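Local coordinates for protein-disulfide isomerase (Novosphingobium aromaticivorans, PDB 3GMF), which probably catalyses thiol-disulfide exchange as a thioredoxin-fold protein-disulfide isomerase, at residues R56-D61 against E159-Y164; F22-C27 against P62-V67. All blocks are in the same frame, centred on the assembly; numbering follows the deposited sequence.

Interaction 1: R56-D61 against E159-Y164; sequences RNFVRD and EAINQY
Apolar packing carries most of the contact between Phe-58, just past the end of strand 51-57, and Ala-160 and Ile-161 in the last turns of helix 147-164. CG of Phe-58 stands anti to the backbone N (chi1 -174°), and the ring beyond it comes nearer the helix than the start of the side chain suggests. CB of Ala-160 meets the ring at its edge, in the ring plane, 3.7 Å from Phe-58 CD1. Alanine suits this place because a single methyl lets the ring rim come close to the helix backbone. The side chain of Ile-161 crosses that of Phe-58 at about a right angle, bringing its CG1 to 3.7 Å from Phe-58 CE1. Val-166 and Thr-169 in the following loop also touch the Phe-58 side chain. An alanine in place of Phe-58 would probably leave a gap against Ala-160 and Ile-161 and weaken the hold of the helix end on the sheet.

The polar part is looser and lies at the partly exposed side. Arg-56 is modelled in two positions; in the one described its chain is extended from CG to NE, and NH1 makes only a long and doubtful salt bridge of 3.7 Å to OE1 of Glu-159, with guanidinium and carboxylate planes 59° apart. The stronger partner of this arginine is Glu-54, bound through NE, so Glu-159 probably adds mainly a longer-range attraction. In the same position, and equally tentatively, CE2 of Tyr-164 lies at the guanidinium edge, 3.9 Å from Arg-56 NH1.

Phe-22 of the neighbouring strand 17-23 touches both Ala-160 and Tyr-164, continuing the apolar layer. A helix laid against one face of the central sheet is characteristic of the thioredoxin fold, consistent with the family of this chain.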
loop_
_atom_site.group_PDB
_atom_site.type_symbol
_atom_site.label_atom_id
_atom_site.label_comp_id
_atom_site.label_asym_id
_atom_site.label_seq_id
_atom_site.Cartn_x
_atom_site.Cartn_y
_atom_site.Cartn_z
ATOM N N ARG A 56 1.679 -6.167 -1.150
ATOM C CA ARG A 56 0.250 -6.342 -1.323
ATOM C C ARG A 56 -0.505 -5.215 -0.644
ATOM O O ARG A 56 -0.244 -4.851 0.518
ATOM C CB ARG A 56 -0.225 -7.702 -0.835
ATOM C CG ARG A 56 0.403 -8.881 -1.569
ATOM C CD ARG A 56 -0.075 -10.156 -0.936
ATOM N NE ARG A 56 0.588 -11.331 -1.487
ATOM C CZ ARG A 56 0.225 -12.580 -1.227
ATOM N NH1 ARG A 56 -0.818 -12.830 -0.439
ATOM N NH2 ARG A 56 0.899 -13.578 -1.764
ATOM N N ASN A 57 -1.429 -4.634 -1.406
ATOM C CA ASN A 57 -2.282 -3.573 -0.879
ATOM C C ASN A 57 -3.379 -4.199 -0.039
ATOM O O ASN A 57 -4.348 -4.769 -0.553
ATOM C CB ASN A 57 -2.874 -2.731 -2.004
ATOM C CG ASN A 57 -1.814 -2.050 -2.833
ATOM O OD1 ASN A 57 -1.673 -2.316 -4.029
ATOM N ND2 ASN A 57 -1.068 -1.173 -2.213
ATOM N N PHE A 58 -3.208 -4.095 1.268
ATOM C CA PHE A 58 -4.199 -4.602 2.202
ATOM C C PHE A 58 -5.098 -3.409 2.516
ATOM O O PHE A 58 -4.756 -2.565 3.354
ATOM C CB PHE A 58 -3.509 -5.106 3.461
ATOM C CG PHE A 58 -4.435 -5.778 4.425
ATOM C CD1 PHE A 58 -4.853 -7.080 4.206
ATOM C CD2 PHE A 58 -4.902 -5.091 5.552
ATOM C CE1 PHE A 58 -5.724 -7.703 5.102
ATOM C CE2 PHE A 58 -5.764 -5.700 6.466
ATOM C CZ PHE A 58 -6.172 -7.003 6.242
ATOM N N VAL A 59 -6.258 -3.357 1.852
ATOM C CA VAL A 59 -7.075 -2.137 1.892
ATOM C C VAL A 59 -8.049 -2.174 3.066
ATOM O O VAL A 59 -8.917 -3.052 3.112
ATOM C CB VAL A 59 -7.847 -1.973 0.573
ATOM C CG1 VAL A 59 -8.774 -0.756 0.665
ATOM C CG2 VAL A 59 -6.875 -1.837 -0.624
ATOM N N ARG A 60 -7.917 -1.229 4.000
ATOM C CA ARG A 60 -8.631 -1.306 5.292
ATOM C C ARG A 60 -9.880 -0.435 5.389
ATOM O O ARG A 60 -10.735 -0.660 6.275
ATOM C CB ARG A 60 -7.703 -0.919 6.456
ATOM C CG ARG A 60 -6.424 -1.797 6.593
ATOM C CD ARG A 60 -5.647 -1.414 7.833
ATOM N NE ARG A 60 -5.358 0.027 7.818
ATOM C CZ ARG A 60 -5.261 0.782 8.904
ATOM N NH1 ARG A 60 -5.425 0.234 10.103
ATOM N NH2 ARG A 60 -5.026 2.096 8.786
ATOM N N ASP A 61 -9.940 0.588 4.529
ATOM C CA ASP A 61 -10.956 1.669 4.633
ATOM C C ASP A 61 -11.031 2.401 3.269
ATOM O O ASP A 61 -10.188 2.185 2.396
ATOM C CB ASP A 61 -10.636 2.608 5.828
ATOM C CG ASP A 61 -9.314 3.350 5.656
ATOM O OD1 ASP A 61 -9.224 4.133 4.698
ATOM O OD2 ASP A 61 -8.381 3.129 6.468
ATOM N N GLU A 159 -8.762 -12.051 0.351
ATOM C CA GLU A 159 -7.865 -13.252 0.291
ATOM C C GLU A 159 -6.874 -13.260 1.450
ATOM O O GLU A 159 -6.646 -14.301 2.081
ATOM C CB GLU A 159 -7.112 -13.332 -1.050
ATOM C CG GLU A 159 -6.368 -14.682 -1.314
ATOM C CD GLU A 159 -4.925 -14.765 -0.788
ATOM O OE1 GLU A 159 -4.370 -13.764 -0.288
ATOM O OE2 GLU A 159 -4.331 -15.863 -0.877
ATOM N N ALA A 160 -6.280 -12.094 1.721
ATOM C CA ALA A 160 -5.378 -11.928 2.864
ATOM C C ALA A 160 -6.072 -12.211 4.206
ATOM O O ALA A 160 -5.526 -12.920 5.068
ATOM C CB ALA A 160 -4.783 -10.525 2.855
ATOM N N ILE A 161 -7.267 -11.650 4.378
ATOM C CA ILE A 161 -8.052 -11.821 5.593
ATOM C C ILE A 161 -8.440 -13.301 5.747
ATOM O O ILE A 161 -8.232 -13.890 6.806
ATOM C CB ILE A 161 -9.309 -10.921 5.564
ATOM C CG1 ILE A 161 -8.899 -9.444 5.686
ATOM C CG2 ILE A 161 -10.300 -11.317 6.668
ATOM C CD1 ILE A 161 -10.095 -8.491 5.572
ATOM N N ASN A 162 -8.941 -13.899 4.669
ATOM C CA ASN A 162 -9.449 -15.275 4.735
ATOM C C ASN A 162 -8.364 -16.351 4.840
ATOM O O ASN A 162 -8.432 -17.209 5.722
ATOM C CB ASN A 162 -10.333 -15.590 3.538
ATOM C CG ASN A 162 -10.908 -16.997 3.619
ATOM O OD1 ASN A 162 -11.458 -17.386 4.646
ATOM N ND2 ASN A 162 -10.739 -17.758 2.566
ATOM N N GLN A 163 -7.383 -16.316 3.946
ATOM C CA GLN A 163 -6.325 -17.339 3.949
ATOM C C GLN A 163 -5.282 -17.153 5.038
ATOM O O GLN A 163 -4.782 -18.136 5.593
ATOM C CB GLN A 163 -5.634 -17.450 2.584
ATOM C CG GLN A 163 -6.583 -17.861 1.475
ATOM C CD GLN A 163 -5.908 -18.461 0.267
ATOM O OE1 GLN A 163 -4.872 -19.123 0.371
ATOM N NE2 GLN A 163 -6.514 -18.265 -0.893
ATOM N N TYR A 164 -4.956 -15.904 5.363
ATOM C CA TYR A 164 -3.796 -15.662 6.216
ATOM C C TYR A 164 -4.088 -15.029 7.557
ATOM O O TYR A 164 -3.166 -14.837 8.356
ATOM C CB TYR A 164 -2.733 -14.883 5.433
ATOM C CG TYR A 164 -2.302 -15.622 4.196
ATOM C CD1 TYR A 164 -1.747 -16.905 4.291
ATOM C CD2 TYR A 164 -2.470 -15.070 2.929
ATOM C CE1 TYR A 164 -1.357 -17.601 3.162
ATOM C CE2 TYR A 164 -2.083 -15.761 1.789
ATOM C CZ TYR A 164 -1.522 -17.030 1.913
ATOM O OH TYR A 164 -1.131 -17.735 0.797
#

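Interaction 2: F22-C27 against P62-V67; sequences FVSYTC and PIDMTV
Ile-63 meets Thr-26 near the start of helix 62-73: its CG2 lies 3.8 Å from CG2 of Thr-26, two branched side chains crossing at about a right angle. The same threonine methyl approaches the backbone N of Asp-64, while OG1 of Thr-26 turns to Asp-61, the N-cap residue of the helix.

Asp-64 is the polar centre. Its CG stands anti to the backbone N (chi1 -159°), and the carboxylate spans two neighbouring residues of the turn. OD2 takes a short 2.6 Å hydrogen bond from OG of Ser-24, and OD1 one of 2.9 Å from the backbone N of Tyr-25; both donors sit well above the carboxylate plane. OD2 also accepts from the backbone N of Arg-60, and a water lies 2.8 Å from Asp-64 OD1 and also near Val-23 O, probably donating to one or both. An aspartate fits here because each oxygen can serve more than one donor.

One turn on, Val-67 lays CG1 over a face of the Tyr-25 ring, a CH-pi contact 3.6 Å from the centroid. The tyrosine hydroxyl bonds to His-83 and Thr-71.

The several donors gathered round the buried carboxylate probably offset the cost of burying its charge, and are likely to help fix the turn that ends at Cys-27.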
loop_
_atom_site.group_PDB
_atom_site.type_symbol
_atom_site.label_atom_id
_atom_site.label_comp_id
_atom_site.label_asym_id
_atom_site.label_seq_id
_atom_site.Cartn_x
_atom_site.Cartn_y
_atom_site.Cartn_z
ATOM N N PHE A 22 2.015 -7.026 3.673
ATOM C CA PHE A 22 0.612 -6.617 3.620
ATOM C C PHE A 22 0.590 -5.257 4.259
ATOM O O PHE A 22 0.855 -5.127 5.465
ATOM C CB PHE A 22 -0.280 -7.576 4.421
ATOM C CG PHE A 22 -0.270 -8.993 3.909
ATOM C CD1 PHE A 22 -1.162 -9.401 2.921
ATOM C CD2 PHE A 22 0.611 -9.928 4.441
ATOM C CE1 PHE A 22 -1.164 -10.733 2.457
ATOM C CE2 PHE A 22 0.594 -11.251 3.995
ATOM C CZ PHE A 22 -0.277 -11.644 2.985
ATOM N N VAL A 23 0.308 -4.229 3.465
ATOM C CA VAL A 23 0.443 -2.847 3.961
ATOM C C VAL A 23 -0.781 -2.013 3.580
ATOM O O VAL A 23 -1.485 -2.317 2.618
ATOM C CB VAL A 23 1.741 -2.137 3.468
ATOM C CG1 VAL A 23 3.015 -2.913 3.947
ATOM C CG2 VAL A 23 1.726 -1.967 1.938
ATOM N N SER A 24 -0.982 -0.927 4.327
ATOM C CA SER A 24 -2.158 -0.083 4.163
ATOM C C SER A 24 -1.726 1.375 4.144
ATOM O O SER A 24 -0.930 1.772 4.992
ATOM C CB SER A 24 -3.090 -0.304 5.345
ATOM O OG SER A 24 -4.024 0.767 5.469
ATOM N N TYR A 25 -2.274 2.159 3.206
ATOM C CA TYR A 25 -1.873 3.596 3.064
ATOM C C TYR A 25 -2.281 4.491 4.222
ATOM O O TYR A 25 -1.728 5.581 4.383
ATOM C CB TYR A 25 -2.368 4.199 1.740
ATOM C CG TYR A 25 -1.745 3.537 0.534
ATOM C CD1 TYR A 25 -0.387 3.739 0.239
ATOM C CD2 TYR A 25 -2.497 2.710 -0.311
ATOM C CE1 TYR A 25 0.210 3.130 -0.854
ATOM C CE2 TYR A 25 -1.890 2.075 -1.443
ATOM C CZ TYR A 25 -0.537 2.303 -1.691
ATOM O OH TYR A 25 0.056 1.696 -2.774
ATOM N N THR A 26 -3.262 4.050 5.009
ATOM C CA THR A 26 -3.776 4.883 6.122
ATOM C C THR A 26 -3.206 4.481 7.479
ATOM O O THR A 26 -3.616 5.007 8.522
ATOM C CB THR A 26 -5.312 4.869 6.183
ATOM O OG1 THR A 26 -5.785 3.504 6.271
ATOM C CG2 THR A 26 -5.896 5.562 4.954
ATOM N N CYS A 27 -2.271 3.531 7.465
ATOM C CA CYS A 27 -1.704 2.976 8.698
ATOM C C CYS A 27 -0.392 3.682 9.049
ATOM O O CYS A 27 0.537 3.723 8.235
ATOM C CB CYS A 27 -1.479 1.459 8.516
ATOM S SG CYS A 27 -0.501 0.688 9.824
ATOM N N PRO A 62 -12.084 3.217 3.050
ATOM C CA PRO A 62 -12.249 3.816 1.728
ATOM C C PRO A 62 -11.193 4.886 1.388
ATOM O O PRO A 62 -11.025 5.194 0.214
ATOM C CB PRO A 62 -13.661 4.437 1.780
ATOM C CG PRO A 62 -14.301 3.833 2.976
ATOM C CD PRO A 62 -13.202 3.555 3.950
ATOM N N ILE A 63 -10.542 5.464 2.401
ATOM C CA ILE A 63 -9.442 6.430 2.145
ATOM C C ILE A 63 -8.222 5.688 1.560
ATOM O O ILE A 63 -7.662 6.072 0.517
ATOM C CB ILE A 63 -9.069 7.189 3.412
ATOM C CG1 ILE A 63 -10.281 7.977 3.915
ATOM C CG2 ILE A 63 -7.947 8.239 3.134
ATOM C CD1 ILE A 63 -10.142 8.346 5.383
ATOM N N ASP A 64 -7.844 4.616 2.246
ATOM C CA ASP A 64 -6.883 3.602 1.751
ATOM C C ASP A 64 -7.226 3.151 0.323
ATOM O O ASP A 64 -6.364 3.162 -0.564
ATOM C CB ASP A 64 -6.940 2.407 2.712
ATOM C CG ASP A 64 -5.700 1.519 2.651
ATOM O OD1 ASP A 64 -4.764 1.771 1.851
ATOM O OD2 ASP A 64 -5.676 0.543 3.438
ATOM N N MET A 65 -8.493 2.777 0.114
ATOM C CA MET A 65 -8.970 2.345 -1.215
ATOM C C MET A 65 -8.694 3.418 -2.269
ATOM O O MET A 65 -8.264 3.102 -3.372
ATOM C CB MET A 65 -10.470 2.000 -1.204
ATOM C CG MET A 65 -10.947 1.444 -2.570
ATOM S SD MET A 65 -10.136 -0.095 -3.198
ATOM C CE MET A 65 -11.188 -1.262 -2.323
ATOM N N THR A 66 -8.981 4.678 -1.923
ATOM C CA THR A 66 -8.789 5.796 -2.865
ATOM C C THR A 66 -7.313 5.919 -3.262
ATOM O O THR A 66 -6.990 6.039 -4.441
ATOM C CB THR A 66 -9.317 7.117 -2.262
ATOM O OG1 THR A 66 -10.695 6.967 -1.899
ATOM C CG2 THR A 66 -9.174 8.300 -3.271
ATOM N N VAL A 67 -6.421 5.870 -2.273
ATOM C CA VAL A 67 -4.976 5.879 -2.566
ATOM C C VAL A 67 -4.539 4.665 -3.410
ATOM O O VAL A 67 -3.776 4.802 -4.378
ATOM C CB VAL A 67 -4.161 5.959 -1.285
ATOM C CG1 VAL A 67 -2.692 5.952 -1.630
ATOM C CG2 VAL A 67 -4.522 7.238 -0.542
HETATM O O HOH W 1 -3.650 -0.621 1.033
#

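Interactions 1 and 2 adjoin, their centres about 11 Å apart, because strands 51-57 and 17-23 are neighbours in one sheet and residues 56-61 run straight into helix 62-73. The end of that connection binds the turn of interaction 2: Asp-61 OD2 lies 2.6 Å from Thr-26 OG1, and Arg-60 NE 2.8 Å from Ser-24 OG, both probable hydrogen bonds. Interaction 1 packs the end of helix 147-164 beside the end of strand 51-57, while interaction 2 ties helix 62-73 to the loop after strand 17-23. That loop ends at Cys-27, which with Cys-30 forms a CxxC at a helix start, consistent with a thioredoxin-type redox site; the Phe-58 side chain lies near it without touching.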